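Local atomic coordinates of pyocin-S2 (Pseudomonas aeruginosa, PDB entry 4QKO), a protein that kills sensitive bacterial cells by breaking down their chromosomal DNA through the metal-dependent nuclease domain that forms this chain. Residues D2-P7 against K47-F52; G23-G28 against A120-R125; H101-I106 against M115-A120. All blocks are in the same frame, centred on the assembly; numbering follows the deposited sequence.

Overall arrangement
Contact 3 lies in the metal-binding HNH core, and contacts 1 and 2 adjoin it. There strand 99-102 pairs with strand 118-121 and His101 binds magnesium. Contact 2 continues along the same strand, shares Ala120 with contact 3 (centres 13 Å apart) and leads into helix 123-130, which carries the second magnesium ligand, His126. Contact 1 fastens the N-terminal loop to the start of helix 49-62; its centre is also 13 Å from that of contact 3, and Trp49 and Arg4 both pack on His102. The side chains of Arg4 and Val121 are each about 6 Å from the ion. Contacts 1 and 2 do not touch, their centres lying 22 Å apart on opposite sides of the chain's centre.

Contact 1. Residues D2-P7 against K47-F52; sequences DPRDVP and KNWRDF
A cation-pi stack of Arg4 on Trp49, set beside the N-terminus of helix 49-62, fastens the N-terminal loop of this colicin-type nuclease domain to its helical part. The Arg4 guanidinium lies nearly flat over the five-membered ring of Trp49, with CZ of Arg4 3.7 Å from the ring centroid and the two planes 20° apart. The aliphatic part of the arginine shares the same face: CG of Arg4 comes 3.6 Å from CD2 of Trp49. The Arg4 chain is bent at chi2 and chi3, and its CG and guanidinium both lie over the indole, a surface broad enough for the two. NH1 of Arg4 faces NE1 of Trp49, but both are donors, so this approach is stacking and not a hydrogen bond. Phe52 CD2 covers the opposite face of the indole, and His102 meets its ring from strand 99-102.

Asp5 supplies the polar half of the contact. Its CG stands anti to the backbone N (chi1 -159°), and OD1 of Asp5 accepts from the backbone N of Trp49 at 2.9 Å, on the anti side of the carboxylate. Water 1 lies between the same OD1 and Arg50 N, but its unusually short 2.5 Å approach to OD1 of Asp5 makes that bridge doubtful. An acid suits this place, since its negative charge would be favoured by the positive end of the helix dipole. Asn48 is the N-cap, a common role for asparagine, whose short side chain can fold back on the helix's first turn: Asp51 N donates to Asn48 OD1 at 2.8 Å. Separately, OD2 of Asp51 accepts from the backbone N of Lys47, the residue before the cap.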
# COMPACT_ATOMS: atom_id res chain seq x y z
N ASP B 2 -17.67 10.12 9.09
CA ASP B 2 -16.56 10.92 9.62
C ASP B 2 -16.60 12.37 9.10
O ASP B 2 -17.12 12.61 8.01
CB ASP B 2 -15.21 10.32 9.21
CG ASP B 2 -15.00 8.90 9.73
OD1 ASP B 2 -14.85 8.73 10.97
OD2 ASP B 2 -15.00 7.97 8.90
N PRO B 3 -16.02 13.32 9.87
CA PRO B 3 -15.99 14.74 9.48
C PRO B 3 -15.30 15.04 8.14
O PRO B 3 -15.52 16.11 7.55
CB PRO B 3 -15.20 15.40 10.62
CG PRO B 3 -15.41 14.51 11.78
CD PRO B 3 -15.44 13.12 11.20
N ARG B 4 -14.45 14.12 7.69
CA ARG B 4 -13.66 14.34 6.49
C ARG B 4 -14.43 13.85 5.28
O ARG B 4 -14.04 14.11 4.13
CB ARG B 4 -12.31 13.58 6.61
CG ARG B 4 -12.41 12.15 6.08
CD ARG B 4 -11.96 11.11 7.06
NE ARG B 4 -10.53 10.91 7.02
CZ ARG B 4 -9.93 9.77 6.68
NH1 ARG B 4 -10.60 8.70 6.30
NH2 ARG B 4 -8.60 9.73 6.70
N ASP B 5 -15.53 13.14 5.52
CA ASP B 5 -16.18 12.44 4.45
C ASP B 5 -17.30 13.32 3.91
O ASP B 5 -18.44 13.04 4.08
CB ASP B 5 -16.67 11.09 4.95
CG ASP B 5 -16.90 10.09 3.83
OD1 ASP B 5 -16.57 10.36 2.64
OD2 ASP B 5 -17.40 8.99 4.18
N VAL B 6 -16.88 14.38 3.22
CA VAL B 6 -17.68 15.55 2.90
C VAL B 6 -17.25 16.06 1.52
O VAL B 6 -16.14 15.81 1.08
CB VAL B 6 -17.44 16.60 4.02
CG1 VAL B 6 -16.99 17.96 3.52
CG2 VAL B 6 -18.64 16.70 4.92
N PRO B 7 -18.12 16.79 0.84
CA PRO B 7 -17.70 17.41 -0.43
C PRO B 7 -16.78 18.60 -0.27
O PRO B 7 -16.87 19.38 0.72
CB PRO B 7 -19.04 17.90 -1.04
CG PRO B 7 -19.93 18.13 0.15
CD PRO B 7 -19.56 17.01 1.11
N LYS B 47 -16.52 14.29 -4.21
CA LYS B 47 -17.84 14.08 -3.57
C LYS B 47 -17.72 13.58 -2.12
O LYS B 47 -18.58 13.87 -1.28
CB LYS B 47 -18.78 13.19 -4.42
CG LYS B 47 -18.25 11.88 -4.94
CD LYS B 47 -19.35 11.10 -5.65
CE LYS B 47 -20.26 10.33 -4.68
NZ LYS B 47 -21.65 10.14 -5.22
N ASN B 48 -16.63 12.90 -1.81
CA ASN B 48 -16.47 12.28 -0.53
C ASN B 48 -15.01 11.91 -0.38
O ASN B 48 -14.26 12.03 -1.33
CB ASN B 48 -17.30 10.99 -0.46
CG ASN B 48 -17.08 10.07 -1.66
OD1 ASN B 48 -15.97 9.87 -2.12
ND2 ASN B 48 -18.18 9.52 -2.19
N TRP B 49 -14.62 11.44 0.80
CA TRP B 49 -13.20 11.16 1.08
C TRP B 49 -12.61 10.02 0.21
O TRP B 49 -11.47 10.11 -0.18
CB TRP B 49 -12.99 10.83 2.55
CG TRP B 49 -11.52 10.64 2.86
CD1 TRP B 49 -10.85 9.47 2.99
CD2 TRP B 49 -10.55 11.68 3.04
NE1 TRP B 49 -9.55 9.70 3.24
CE2 TRP B 49 -9.34 11.06 3.30
CE3 TRP B 49 -10.62 13.08 3.04
CZ2 TRP B 49 -8.16 11.78 3.53
CZ3 TRP B 49 -9.47 13.81 3.29
CH2 TRP B 49 -8.24 13.16 3.54
N ARG B 50 -13.37 8.96 -0.07
CA ARG B 50 -12.85 7.88 -0.90
C ARG B 50 -12.55 8.32 -2.33
O ARG B 50 -11.58 7.87 -2.93
CB ARG B 50 -13.82 6.70 -0.91
CG ARG B 50 -13.72 5.79 0.30
CD ARG B 50 -12.79 4.59 0.08
NE ARG B 50 -11.66 4.66 1.00
CZ ARG B 50 -11.65 5.40 2.10
NH1 ARG B 50 -12.71 6.10 2.45
NH2 ARG B 50 -10.58 5.41 2.86
N ASP B 51 -13.37 9.21 -2.86
CA ASP B 51 -13.08 9.84 -4.12
C ASP B 51 -11.70 10.59 -4.09
O ASP B 51 -10.89 10.48 -5.02
CB ASP B 51 -14.27 10.77 -4.40
CG ASP B 51 -14.22 11.42 -5.72
OD1 ASP B 51 -13.42 10.99 -6.56
OD2 ASP B 51 -15.05 12.37 -5.93
N PHE B 52 -11.46 11.41 -3.08
CA PHE B 52 -10.21 12.10 -2.94
C PHE B 52 -9.02 11.13 -2.88
O PHE B 52 -8.04 11.32 -3.56
CB PHE B 52 -10.21 12.92 -1.69
CG PHE B 52 -8.85 13.37 -1.26
CD1 PHE B 52 -8.16 14.31 -1.97
CD2 PHE B 52 -8.28 12.87 -0.11
CE1 PHE B 52 -6.94 14.73 -1.56
CE2 PHE B 52 -7.04 13.25 0.30
CZ PHE B 52 -6.36 14.18 -0.42
O HOH W 1 -15.93 8.19 1.49

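Contact 2. Residues G23-G28 against A120-R125; sequences GAASQG and AVTPKR
The carbonyl oxygen of Gly28 is gripped by two nitrogens of Arg125, which closes the loop before strand 31-32 over the strand-to-helix junction of the HNH beta-beta-alpha motif. NE and NH2 of Arg125 each lie 2.9 Å from O of Gly28, approaching side-on, and the oxygen sits within 3° of the guanidinium plane. CG of Arg125 is anti to the backbone N (chi1 -177°) and the chain bends at chi2, while its methylenes run past Ser26, CD of Arg125 standing 3.6 Å from Ser26 O. Arginine fits here because it offers a long apolar stem and several donors; its NH1 turns to a salt bridge with Glu128. Gly28 itself has a positive phi, which glycine adopts readily.

Nearer the strand, Thr122 N donates to Ala25 O at 3.0 Å, from above the carbonyl plane. The same oxygen receives a CA-H contact from Val121. Ala25 is buried, and its small methyl allows the close backbone approach, with CB of Ala25 3.4 Å from Ala120 O. Thr122 is the N-cap of helix 123-130: OG1 accepts from Arg125 N and also bonds Glu90, while its CG2 packs on Ala25. Water 2 bridges the two segments, donating to Ser26 O at 2.8 Å and accepting from Lys124 NZ.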
# COMPACT_ATOMS: atom_id res chain seq x y z
N GLY B 23 9.49 7.54 3.50
CA GLY B 23 10.41 7.35 4.67
C GLY B 23 9.98 8.22 5.83
O GLY B 23 10.08 7.80 7.00
N ALA B 24 9.45 9.42 5.56
CA ALA B 24 8.92 10.31 6.61
C ALA B 24 7.59 9.88 7.26
O ALA B 24 7.16 10.46 8.27
CB ALA B 24 8.82 11.78 6.11
N ALA B 25 6.88 8.92 6.65
CA ALA B 25 5.60 8.52 7.11
C ALA B 25 5.62 7.76 8.43
O ALA B 25 4.57 7.64 9.13
CB ALA B 25 4.89 7.67 6.05
N SER B 26 6.79 7.21 8.73
CA SER B 26 6.98 6.44 9.92
C SER B 26 7.63 7.24 11.06
O SER B 26 7.99 6.63 12.07
CB SER B 26 7.90 5.24 9.62
OG SER B 26 9.14 5.72 9.08
N GLN B 27 7.78 8.53 10.89
CA GLN B 27 8.37 9.33 11.99
C GLN B 27 7.82 10.71 12.07
O GLN B 27 7.11 11.15 11.21
CB GLN B 27 9.89 9.34 11.97
CG GLN B 27 10.56 9.59 10.64
CD GLN B 27 11.69 8.61 10.46
OE1 GLN B 27 11.45 7.39 10.49
NE2 GLN B 27 12.92 9.10 10.32
N GLY B 28 8.10 11.35 13.19
CA GLY B 28 7.57 12.69 13.46
C GLY B 28 6.10 12.92 13.14
O GLY B 28 5.22 12.17 13.58
N ALA B 120 0.77 11.86 5.18
CA ALA B 120 0.68 10.45 4.93
C ALA B 120 1.46 9.86 6.09
O ALA B 120 2.62 10.25 6.30
CB ALA B 120 1.32 10.05 3.61
N VAL B 121 0.81 8.92 6.77
CA VAL B 121 1.42 8.19 7.91
C VAL B 121 1.26 6.70 7.81
O VAL B 121 0.26 6.19 7.30
CB VAL B 121 0.83 8.62 9.24
CG1 VAL B 121 1.42 9.99 9.58
CG2 VAL B 121 -0.67 8.74 9.19
N THR B 122 2.20 5.98 8.40
CA THR B 122 1.98 4.56 8.56
C THR B 122 1.03 4.33 9.72
O THR B 122 0.93 5.19 10.61
CB THR B 122 3.27 3.81 8.85
OG1 THR B 122 3.74 4.16 10.16
CG2 THR B 122 4.32 4.09 7.85
N PRO B 123 0.37 3.15 9.76
CA PRO B 123 -0.45 2.75 10.91
C PRO B 123 0.32 2.76 12.25
O PRO B 123 -0.16 3.32 13.27
CB PRO B 123 -0.91 1.34 10.51
CG PRO B 123 -1.05 1.51 9.02
CD PRO B 123 0.23 2.20 8.64
N LYS B 124 1.51 2.24 12.26
CA LYS B 124 2.23 2.17 13.51
C LYS B 124 2.46 3.59 14.00
O LYS B 124 2.30 3.87 15.19
CB LYS B 124 3.53 1.42 13.38
CG LYS B 124 4.59 1.72 14.46
CD LYS B 124 5.88 0.93 14.13
CE LYS B 124 7.07 1.19 15.08
NZ LYS B 124 7.46 2.65 15.24
N ARG B 125 2.82 4.50 13.10
CA ARG B 125 3.14 5.84 13.56
C ARG B 125 1.85 6.55 14.00
O ARG B 125 1.85 7.26 15.05
CB ARG B 125 3.94 6.62 12.51
CG ARG B 125 4.39 8.01 12.91
CD ARG B 125 5.32 8.04 14.12
NE ARG B 125 5.44 9.42 14.59
CZ ARG B 125 5.79 9.78 15.83
NH1 ARG B 125 6.10 8.88 16.77
NH2 ARG B 125 5.84 11.06 16.14
O HOH W 2 6.62 4.41 12.95

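Contact 3. Residues H101-I106 against M115-A120; sequences HHKVRI and MGNLVA. With MG (magnesium ion), chain O.
His101 binds the magnesium ion through ND1 at 2.2 Å, and water 3, 2.1 Å from the ion, also meets the backbone N of His102. His126 is the other protein ligand. The edge of the His101 ring rests on Val119, CD2 of His101 lying 3.3 Å from CG2 of Val119, while His130 meets the ring from helix 123-130. Behind this shell is the antiparallel hairpin of the HNH motif: His101 and Val119 form a hydrogen-bonded pair, in which N of each donates to O of the other.

His102 points to the other face of the sheet, where CD2 of Leu118 makes a CH-pi contact 3.7 Å from the ring centroid and Ile106 CD1 covers the opposite side. Its NE2 bonds Val112 O. Farther out, Asn117 pairs with the Val104 backbone as its amide can both give and take: Val104 N donates to OD1 of Asn117 at 2.7 Å, and ND2 of Asn117 returns a bond to Val104 O at 3.1 Å, both on lone pairs in the carbonyl planes. ND2 also bonds Gly111 O. These bonds set the backbone of His101 and its neighbours; a histidine nitrogen and a water suit a divalent ion, probably zinc as well.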
# COMPACT_ATOMS: atom_id res chain seq x y z
N HIS B 101 -3.97 11.52 7.24
CA HIS B 101 -4.43 12.10 8.56
C HIS B 101 -4.48 13.62 8.37
O HIS B 101 -3.69 14.18 7.60
CB HIS B 101 -3.42 11.66 9.67
CG HIS B 101 -3.18 12.59 10.87
ND1 HIS B 101 -3.74 12.37 12.12
CD2 HIS B 101 -2.30 13.61 11.04
CE1 HIS B 101 -3.29 13.29 12.98
NE2 HIS B 101 -2.41 14.04 12.35
N HIS B 102 -5.39 14.27 9.10
CA HIS B 102 -5.46 15.71 9.14
C HIS B 102 -4.63 16.23 10.29
O HIS B 102 -4.78 15.79 11.43
CB HIS B 102 -6.91 16.11 9.31
CG HIS B 102 -7.71 15.92 8.07
ND1 HIS B 102 -8.25 14.70 7.72
CD2 HIS B 102 -7.95 16.74 7.02
CE1 HIS B 102 -8.87 14.80 6.55
NE2 HIS B 102 -8.70 16.04 6.11
N LYS B 103 -3.77 17.19 10.06
CA LYS B 103 -2.97 17.76 11.15
C LYS B 103 -3.81 18.55 12.15
O LYS B 103 -3.65 18.39 13.35
CB LYS B 103 -1.87 18.64 10.62
CG LYS B 103 -1.06 17.96 9.55
CD LYS B 103 0.36 18.48 9.53
CE LYS B 103 0.47 19.77 8.76
NZ LYS B 103 1.60 20.55 9.33
N VAL B 104 -4.69 19.40 11.63
CA VAL B 104 -5.70 20.12 12.43
C VAL B 104 -7.08 19.50 12.26
O VAL B 104 -7.57 19.34 11.16
CB VAL B 104 -5.73 21.62 12.04
CG1 VAL B 104 -6.76 22.40 12.88
CG2 VAL B 104 -4.35 22.25 12.19
N ARG B 105 -7.74 19.13 13.37
CA ARG B 105 -9.01 18.43 13.28
C ARG B 105 -9.96 19.32 12.58
O ARG B 105 -9.91 20.55 12.75
CB ARG B 105 -9.56 18.03 14.66
CG ARG B 105 -8.61 17.11 15.44
CD ARG B 105 -9.27 16.11 16.40
NE ARG B 105 -10.45 16.60 17.13
CZ ARG B 105 -10.45 17.48 18.14
NH1 ARG B 105 -9.32 18.04 18.58
NH2 ARG B 105 -11.59 17.83 18.70
N ILE B 106 -10.81 18.71 11.77
CA ILE B 106 -11.83 19.46 11.05
C ILE B 106 -12.78 20.15 12.05
O ILE B 106 -13.16 21.29 11.87
CB ILE B 106 -12.57 18.51 10.11
CG1 ILE B 106 -11.59 18.04 9.05
CG2 ILE B 106 -13.79 19.14 9.45
CD1 ILE B 106 -11.81 16.62 8.66
N MET B 115 -4.29 20.93 1.28
CA MET B 115 -3.04 20.11 1.26
C MET B 115 -2.07 20.41 2.34
O MET B 115 -1.30 19.56 2.70
CB MET B 115 -2.30 20.22 -0.06
CG MET B 115 -3.15 19.82 -1.25
SD MET B 115 -3.67 18.09 -1.33
CE MET B 115 -5.27 18.11 -2.03
N GLY B 116 -2.08 21.62 2.86
CA GLY B 116 -1.27 21.97 4.04
C GLY B 116 -1.78 21.32 5.35
O GLY B 116 -1.08 21.40 6.36
N ASN B 117 -2.96 20.68 5.34
CA ASN B 117 -3.49 20.07 6.51
C ASN B 117 -3.29 18.54 6.48
O ASN B 117 -3.80 17.89 7.35
CB ASN B 117 -5.00 20.27 6.63
CG ASN B 117 -5.53 20.10 8.08
OD1 ASN B 117 -4.78 20.20 9.03
ND2 ASN B 117 -6.81 19.81 8.22
N LEU B 118 -2.79 18.01 5.37
CA LEU B 118 -2.68 16.55 5.23
C LEU B 118 -1.28 16.01 5.40
O LEU B 118 -0.30 16.61 4.98
CB LEU B 118 -3.21 16.18 3.89
CG LEU B 118 -4.61 16.65 3.61
CD1 LEU B 118 -4.95 16.17 2.25
CD2 LEU B 118 -5.60 16.13 4.62
N VAL B 119 -1.20 14.87 6.04
CA VAL B 119 0.03 14.05 6.06
C VAL B 119 -0.24 12.57 5.73
O VAL B 119 -1.30 12.04 6.01
CB VAL B 119 0.76 14.11 7.42
CG1 VAL B 119 1.54 15.39 7.58
CG2 VAL B 119 -0.19 13.96 8.56
N ALA B 120 0.77 11.86 5.18
CA ALA B 120 0.68 10.45 4.93
C ALA B 120 1.46 9.86 6.09
O ALA B 120 2.62 10.25 6.30
CB ALA B 120 1.32 10.05 3.61
MG MG O . -5.42 10.99 11.93
O HOH W 3 -6.89 12.11 10.91